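Local coordinates for protein Phl p 3 allergen (Phleum pratense, PDB 3FT1) that is recognised by IgE as a major grass pollen allergen, a secreted expansin-family protein whose role in pollen is uncertain, at residues 1-13 with 17-29. Residues are numbered along the deposited sequence; the frame is centred on the assembly and turned at random.
Sequences AVQVTFTVQKGSD and LVLDIKYTRPGDS
Phe6 and Ile21 stand side by side on the inward face of an antiparallel beta hairpin, strands 3-8 and 16-24 of the expansin C-terminal domain, a beta-sandwich fold. Phe6 CD1 lies 3.9 Å from Ile21 CG1, and the Leu19 methyl CD1 reaches the ring at its edge, near its plane. On one side of Phe6 in the same buried row Val4 CG2 packs on Ile21 CG2 at 3.8 Å, and on the other Val8 CG2 meets Leu19 CD2. Phe67 and Phe69 of strand 65-71 and Val82 of strand 76-83 cover this row from the facing layer, so the hairpin supplies one wall of the core. Toward the chain start Val2 splits its branches: with CG1 anti to the backbone N (chi1 174°), that methyl comes 3.5 Å from Tyr23 CE1, while CG2 rests against the Arg25 aliphatic chain and the guanidinium edge.

The opposite face, carrying Gln3, Thr5, Thr7, Asp20, Lys22 and Thr24, is looser and more polar. Thr5 OG1 lies against Lys22 CB at 3.4 Å, and Lys22 bends away along its own strand to form a salt bridge from NZ to Asp20 OD1 (2.6 Å), on the syn lone pair of that oxygen. A water links Thr5 OG1 and Thr7 OG1 and donates to Asp20 O; Thr7 OG1 also bonds Thr92 OG1. Between the faces, paired backbone bonds join Gln3 to Thr24, Thr5 to Lys22 and Thr7 to Asp20.

Beyond them, Gln9 N bonds Val18 O, and a type II turn from Gln9 to Ser12 carries the chain back toward strand 16-24. There Ser12 OG donates to Gln9 O within the turn and accepts from Val18 N at 2.8 Å, with an N-H...O angle of 162°.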
ATOM      1  N   ALA A   1       4.800  -4.419 -17.103  1.00 20.12           N
ATOM      2  CA  ALA A   1       5.002  -4.861 -15.728  1.00 21.99           C
ATOM      3  C   ALA A   1       4.328  -3.880 -14.787  1.00 19.67           C
ATOM      4  O   ALA A   1       3.904  -2.799 -15.204  1.00 20.57           O
ATOM      5  CB  ALA A   1       6.489  -4.957 -15.419  1.00 20.01           C
ATOM      6  N   VAL A   2       4.238  -4.250 -13.515  1.00 11.47           N
ATOM      7  CA  VAL A   2       3.669  -3.364 -12.512  1.00 13.49           C
ATOM      8  C   VAL A   2       4.795  -2.826 -11.633  1.00 14.05           C
ATOM      9  O   VAL A   2       5.527  -3.594 -11.009  1.00 12.85           O
ATOM     10  CB  VAL A   2       2.603  -4.083 -11.645  1.00  7.21           C
ATOM     11  CG1 VAL A   2       2.131  -3.179 -10.515  1.00 11.02           C
ATOM     12  CG2 VAL A   2       1.425  -4.514 -12.507  1.00 13.80           C
ATOM     13  N   GLN A   3       4.949  -1.504 -11.630  1.00 12.55           N
ATOM     14  CA  GLN A   3       5.970  -0.838 -10.837  1.00 17.43           C
ATOM     15  C   GLN A   3       5.262   0.000  -9.790  1.00 17.18           C
ATOM     16  O   GLN A   3       4.236   0.616 -10.071  1.00 15.89           O
ATOM     17  CB  GLN A   3       6.828   0.061 -11.733  1.00 15.87           C
ATOM     18  CG  GLN A   3       7.563  -0.701 -12.817  1.00 15.89           C
ATOM     19  CD  GLN A   3       8.206   0.196 -13.872  1.00 18.07           C
ATOM     20  OE1 GLN A   3       7.584   1.134 -14.378  1.00 18.33           O
ATOM     21  NE2 GLN A   3       9.457  -0.103 -14.214  1.00 24.64           N
ATOM     22  N   VAL A   4       5.785   0.030  -8.575  1.00 17.73           N
ATOM     23  CA  VAL A   4       5.090   0.772  -7.536  1.00 14.44           C
ATOM     24  C   VAL A   4       6.057   1.377  -6.536  1.00 12.75           C
ATOM     25  O   VAL A   4       7.107   0.806  -6.261  1.00 12.22           O
ATOM     26  CB  VAL A   4       4.063  -0.118  -6.807  1.00 13.85           C
ATOM     27  CG1 VAL A   4       4.765  -1.211  -6.003  1.00 22.82           C
ATOM     28  CG2 VAL A   4       3.177   0.719  -5.901  1.00 18.20           C
ATOM     29  N   THR A   5       5.712   2.556  -6.028  1.00 17.01           N
ATOM     30  CA  THR A   5       6.401   3.108  -4.868  1.00 14.05           C
ATOM     31  C   THR A   5       5.351   3.519  -3.845  1.00 13.06           C
ATOM     32  O   THR A   5       4.223   3.871  -4.206  1.00  9.58           O
ATOM     33  CB  THR A   5       7.290   4.338  -5.210  1.00 13.32           C
ATOM     34  OG1 THR A   5       6.482   5.396  -5.736  1.00 16.04           O
ATOM     35  CG2 THR A   5       8.387   3.973  -6.216  1.00 11.30           C
ATOM     36  N   PHE A   6       5.728   3.446  -2.568  1.00 13.52           N
ATOM     37  CA  PHE A   6       4.865   3.828  -1.463  1.00 11.21           C
ATOM     38  C   PHE A   6       5.629   4.879  -0.683  1.00  9.98           C
ATOM     39  O   PHE A   6       6.699   4.580  -0.164  1.00 13.66           O
ATOM     40  CB  PHE A   6       4.656   2.658  -0.498  1.00 11.57           C
ATOM     41  CG  PHE A   6       3.977   1.447  -1.099  1.00 12.58           C
ATOM     42  CD1 PHE A   6       2.637   1.201  -0.857  1.00 16.32           C
ATOM     43  CD2 PHE A   6       4.693   0.538  -1.862  1.00 12.63           C
ATOM     44  CE1 PHE A   6       2.015   0.086  -1.380  1.00 17.58           C
ATOM     45  CE2 PHE A   6       4.078  -0.587  -2.393  1.00 18.20           C
ATOM     46  CZ  PHE A   6       2.741  -0.812  -2.152  1.00 17.07           C
ATOM     47  N   THR A   7       5.092   6.088  -0.588  1.00 10.38           N
ATOM     48  CA  THR A   7       5.729   7.128   0.217  1.00 10.54           C
ATOM     49  C   THR A   7       4.860   7.446   1.418  1.00 11.28           C
ATOM     50  O   THR A   7       3.695   7.806   1.273  1.00 13.90           O
ATOM     51  CB  THR A   7       5.960   8.405  -0.593  1.00 12.13           C
ATOM     52  OG1 THR A   7       6.706   8.083  -1.772  1.00 14.41           O
ATOM     53  CG2 THR A   7       6.726   9.446   0.237  1.00 15.82           C
ATOM     54  N   VAL A   8       5.436   7.309   2.606  1.00  8.83           N
ATOM     55  CA  VAL A   8       4.698   7.573   3.829  1.00  9.06           C
ATOM     56  C   VAL A   8       4.544   9.074   4.030  1.00 14.79           C
ATOM     57  O   VAL A   8       5.532   9.812   4.090  1.00 13.95           O
ATOM     58  CB  VAL A   8       5.399   6.963   5.048  1.00 12.32           C
ATOM     59  CG1 VAL A   8       4.673   7.373   6.326  1.00 13.29           C
ATOM     60  CG2 VAL A   8       5.445   5.449   4.921  1.00 12.45           C
ATOM     61  N   GLN A   9       3.297   9.521   4.125  1.00 10.59           N
ATOM     62  CA  GLN A   9       2.993  10.948   4.182  1.00 13.04           C
ATOM     63  C   GLN A   9       2.835  11.437   5.609  1.00 15.97           C
ATOM     64  O   GLN A   9       2.404  10.687   6.486  1.00 14.42           O
ATOM     65  CB  GLN A   9       1.697  11.235   3.418  1.00 12.68           C
ATOM     66  CG  GLN A   9       1.755  10.790   1.969  1.00 21.40           C
ATOM     67  CD  GLN A   9       2.780  11.575   1.187  1.00 22.62           C
ATOM     68  OE1 GLN A   9       3.861  11.073   0.869  1.00 22.14           O
ATOM     69  NE2 GLN A   9       2.461  12.829   0.899  1.00 22.40           N
ATOM     70  N   LYS A  10       3.170  12.704   5.833  1.00 15.17           N
ATOM     71  CA  LYS A  10       2.938  13.315   7.131  1.00 21.20           C
ATOM     72  C   LYS A  10       1.469  13.130   7.478  1.00 26.73           C
ATOM     73  O   LYS A  10       0.598  13.237   6.607  1.00 20.65           O
ATOM     74  CB  LYS A  10       3.308  14.805   7.124  1.00 19.21           C
ATOM     75  CG  LYS A  10       3.453  15.375   8.536  1.00 25.54           C
ATOM     76  CD  LYS A  10       3.862  16.840   8.546  1.00 41.20           C
ATOM     77  CE  LYS A  10       4.263  17.273   9.951  1.00 42.12           C
ATOM     78  NZ  LYS A  10       3.467  16.556  10.990  1.00 38.66           N
ATOM     79  N   GLY A  11       1.201  12.834   8.745  1.00 16.49           N
ATOM     80  CA  GLY A  11      -0.143  12.516   9.187  1.00 19.94           C
ATOM     81  C   GLY A  11      -0.272  11.044   9.516  1.00 18.10           C
ATOM     82  O   GLY A  11      -1.210  10.625  10.186  1.00 20.14           O
ATOM     83  N   SER A  12       0.675  10.255   9.019  1.00 16.80           N
ATOM     84  CA  SER A  12       0.760   8.848   9.370  1.00 12.75           C
ATOM     85  C   SER A  12       1.208   8.732  10.820  1.00 16.59           C
ATOM     86  O   SER A  12       1.928   9.591  11.320  1.00 15.99           O
ATOM     87  CB  SER A  12       1.767   8.140   8.470  1.00 19.08           C
ATOM     88  OG  SER A  12       1.314   8.100   7.133  1.00 13.85           O
ATOM     89  N   ASP A  13       0.763   7.676  11.488  1.00 16.77           N
ATOM     90  CA  ASP A  13       1.196   7.359  12.846  1.00 17.30           C
ATOM     91  C   ASP A  13       0.981   5.859  13.070  1.00 14.42           C
ATOM     92  O   ASP A  13       0.552   5.153  12.147  1.00 14.02           O
ATOM     93  CB  ASP A  13       0.467   8.237  13.879  1.00 18.00           C
ATOM     94  CG  ASP A  13      -1.034   7.997  13.915  1.00 20.35           C
ATOM     95  OD1 ASP A  13      -1.464   6.839  14.054  1.00 18.56           O
ATOM     96  OD2 ASP A  13      -1.792   8.982  13.837  1.00 28.51           O
ATOM     97  N   LEU A  17      -1.897   4.794   8.302  1.00 13.37           N
ATOM     98  CA  LEU A  17      -0.975   4.914   7.179  1.00 11.57           C
ATOM     99  C   LEU A  17      -1.578   5.806   6.115  1.00 10.63           C
ATOM    100  O   LEU A  17      -2.643   5.515   5.598  1.00 16.16           O
ATOM    101  CB  LEU A  17      -0.686   3.544   6.565  1.00 21.95           C
ATOM    102  CG  LEU A  17       0.471   2.740   7.143  1.00 22.31           C
ATOM    103  CD1 LEU A  17       0.524   1.358   6.493  1.00 27.13           C
ATOM    104  CD2 LEU A  17       1.786   3.487   6.943  1.00 23.42           C
ATOM    105  N   VAL A  18      -0.887   6.897   5.801  1.00 15.57           N
ATOM    106  CA  VAL A  18      -1.273   7.763   4.705  1.00 16.33           C
ATOM    107  C   VAL A  18      -0.186   7.605   3.666  1.00 13.43           C
ATOM    108  O   VAL A  18       0.973   7.962   3.918  1.00 11.30           O
ATOM    109  CB  VAL A  18      -1.345   9.237   5.145  1.00 11.68           C
ATOM    110  CG1 VAL A  18      -1.823  10.103   4.001  1.00 16.99           C
ATOM    111  CG2 VAL A  18      -2.268   9.386   6.352  1.00 13.31           C
ATOM    112  N   LEU A  19      -0.552   7.057   2.511  1.00 17.16           N
ATOM    113  CA  LEU A  19       0.442   6.653   1.526  1.00 13.57           C
ATOM    114  C   LEU A  19       0.205   7.284   0.179  1.00 18.86           C
ATOM    115  O   LEU A  19      -0.884   7.161  -0.392  1.00 13.42           O
ATOM    116  CB  LEU A  19       0.430   5.133   1.350  1.00 11.79           C
ATOM    117  CG  LEU A  19       0.782   4.299   2.579  1.00 15.60           C
ATOM    118  CD1 LEU A  19       0.519   2.826   2.289  1.00 15.17           C
ATOM    119  CD2 LEU A  19       2.239   4.532   2.960  1.00 13.87           C
ATOM    120  N   ASP A  20       1.241   7.951  -0.317  1.00 16.15           N
ATOM    121  CA  ASP A  20       1.316   8.324  -1.719  1.00 10.10           C
ATOM    122  C   ASP A  20       1.784   7.092  -2.467  1.00 11.36           C
ATOM    123  O   ASP A  20       2.950   6.707  -2.400  1.00 13.02           O
ATOM    124  CB  ASP A  20       2.318   9.464  -1.915  1.00 16.67           C
ATOM    125  CG  ASP A  20       2.415   9.915  -3.357  1.00 26.05           C
ATOM    126  OD1 ASP A  20       1.614   9.443  -4.191  1.00 20.59           O
ATOM    127  OD2 ASP A  20       3.295  10.750  -3.659  1.00 25.21           O
ATOM    128  N   ILE A  21       0.859   6.446  -3.161  1.00 12.39           N
ATOM    129  CA  ILE A  21       1.189   5.247  -3.902  1.00 11.33           C
ATOM    130  C   ILE A  21       1.263   5.631  -5.371  1.00 13.53           C
ATOM    131  O   ILE A  21       0.301   6.165  -5.931  1.00 17.40           O
ATOM    132  CB  ILE A  21       0.123   4.137  -3.683  1.00 16.24           C
ATOM    133  CG1 ILE A  21       0.028   3.781  -2.194  1.00 23.50           C
ATOM    134  CG2 ILE A  21       0.446   2.901  -4.518  1.00 14.13           C
ATOM    135  CD1 ILE A  21      -1.066   2.775  -1.859  1.00 14.66           C
ATOM    136  N   LYS A  22       2.417   5.392  -5.983  1.00  8.56           N
ATOM    137  CA  LYS A  22       2.593   5.637  -7.403  1.00 12.86           C
ATOM    138  C   LYS A  22       2.610   4.293  -8.106  1.00 20.28           C
ATOM    139  O   LYS A  22       3.571   3.533  -7.998  1.00 20.46           O
ATOM    140  CB  LYS A  22       3.887   6.406  -7.649  1.00 14.34           C
ATOM    141  CG  LYS A  22       3.800   7.857  -7.204  1.00 21.24           C
ATOM    142  CD  LYS A  22       2.935   8.646  -8.196  1.00 21.03           C
ATOM    143  CE  LYS A  22       2.819  10.113  -7.824  1.00 35.74           C
ATOM    144  NZ  LYS A  22       1.939  10.330  -6.646  1.00 34.16           N
ATOM    145  N   TYR A  23       1.524   4.011  -8.819  1.00 17.25           N
ATOM    146  CA  TYR A  23       1.304   2.719  -9.445  1.00 13.82           C
ATOM    147  C   TYR A  23       1.419   2.903 -10.939  1.00 17.12           C
ATOM    148  O   TYR A  23       0.774   3.777 -11.515  1.00 17.80           O
ATOM    149  CB  TYR A  23      -0.095   2.217  -9.084  1.00 11.97           C
ATOM    150  CG  TYR A  23      -0.552   0.950  -9.779  1.00 13.19           C
ATOM    151  CD1 TYR A  23      -0.411  -0.288  -9.167  1.00 15.50           C
ATOM    152  CD2 TYR A  23      -1.158   0.996 -11.034  1.00 14.44           C
ATOM    153  CE1 TYR A  23      -0.848  -1.451  -9.785  1.00 15.85           C
ATOM    154  CE2 TYR A  23      -1.595  -0.163 -11.663  1.00 15.17           C
ATOM    155  CZ  TYR A  23      -1.438  -1.380 -11.028  1.00 16.25           C
ATOM    156  OH  TYR A  23      -1.856  -2.544 -11.625  1.00 14.86           O
ATOM    157  N   THR A  24       2.255   2.081 -11.557  1.00 14.37           N
ATOM    158  CA  THR A  24       2.516   2.172 -12.982  1.00 18.01           C
ATOM    159  C   THR A  24       2.274   0.824 -13.635  1.00 14.18           C
ATOM    160  O   THR A  24       3.004  -0.133 -13.379  1.00 16.20           O
ATOM    161  CB  THR A  24       3.988   2.539 -13.243  1.00 24.44           C
ATOM    162  OG1 THR A  24       4.326   3.727 -12.523  1.00 23.56           O
ATOM    163  CG2 THR A  24       4.221   2.758 -14.710  1.00 25.12           C
ATOM    164  N   ARG A  25       1.249   0.759 -14.483  1.00 16.37           N
ATOM    165  CA  ARG A  25       1.013  -0.414 -15.320  1.00 16.56           C
ATOM    166  C   ARG A  25       0.498   0.082 -16.660  1.00 13.90           C
ATOM    167  O   ARG A  25      -0.598   0.620 -16.736  1.00 15.74           O
ATOM    168  CB  ARG A  25      -0.013  -1.367 -14.700  1.00 12.53           C
ATOM    169  CG  ARG A  25      -0.176  -2.640 -15.529  1.00 11.79           C
ATOM    170  CD  ARG A  25      -1.160  -3.657 -14.966  1.00 12.39           C
ATOM    171  NE  ARG A  25      -0.971  -4.922 -15.676  1.00 13.39           N
ATOM    172  CZ  ARG A  25      -1.697  -5.329 -16.715  1.00 16.18           C
ATOM    173  NH1 ARG A  25      -2.714  -4.603 -17.161  1.00 16.39           N
ATOM    174  NH2 ARG A  25      -1.412  -6.480 -17.303  1.00 14.84           N
ATOM    175  N   PRO A  26       1.290  -0.103 -17.720  1.00 16.53           N
ATOM    176  CA  PRO A  26       0.943   0.480 -19.018  1.00 15.17           C
ATOM    177  C   PRO A  26      -0.503   0.209 -19.415  1.00 14.87           C
ATOM    178  O   PRO A  26      -0.958  -0.937 -19.389  1.00 15.12           O
ATOM    179  CB  PRO A  26       1.906  -0.220 -19.982  1.00 16.86           C
ATOM    180  CG  PRO A  26       3.076  -0.585 -19.148  1.00 21.40           C
ATOM    181  CD  PRO A  26       2.525  -0.905 -17.779  1.00 14.77           C
ATOM    182  N   GLY A  27      -1.217   1.272 -19.772  1.00 17.38           N
ATOM    183  CA  GLY A  27      -2.582   1.168 -20.254  1.00 18.56           C
ATOM    184  C   GLY A  27      -3.596   0.820 -19.183  1.00 18.91           C
ATOM    185  O   GLY A  27      -4.741   0.498 -19.490  1.00 21.95           O
ATOM    186  N   ASP A  28      -3.176   0.883 -17.923  1.00 16.67           N
ATOM    187  CA  ASP A  28      -4.029   0.455 -16.810  1.00 10.85           C
ATOM    188  C   ASP A  28      -3.870   1.455 -15.676  1.00 16.94           C
ATOM    189  O   ASP A  28      -3.006   2.329 -15.724  1.00 17.61           O
ATOM    190  CB  ASP A  28      -3.599  -0.937 -16.338  1.00 11.09           C
ATOM    191  CG  ASP A  28      -4.763  -1.772 -15.783  1.00 15.29           C
ATOM    192  OD1 ASP A  28      -5.844  -1.213 -15.479  1.00 14.91           O
ATOM    193  OD2 ASP A  28      -4.577  -3.002 -15.647  1.00 11.91           O
ATOM    194  N   SER A  29      -4.707   1.334 -14.655  1.00 17.53           N
ATOM    195  CA  SER A  29      -4.586   2.198 -13.490  1.00 21.50           C
ATOM    196  C   SER A  29      -5.079   1.455 -12.265  1.00 22.04           C
ATOM    197  O   SER A  29      -5.725   0.422 -12.373  1.00 14.55           O
ATOM    198  CB  SER A  29      -5.367   3.501 -13.676  1.00 17.76           C
ATOM    199  OG  SER A  29      -6.752   3.245 -13.853  1.00 21.46           O
TER
HETATM  200  O   HOH W   1       5.387   6.992  -3.951  1.00 13.93           O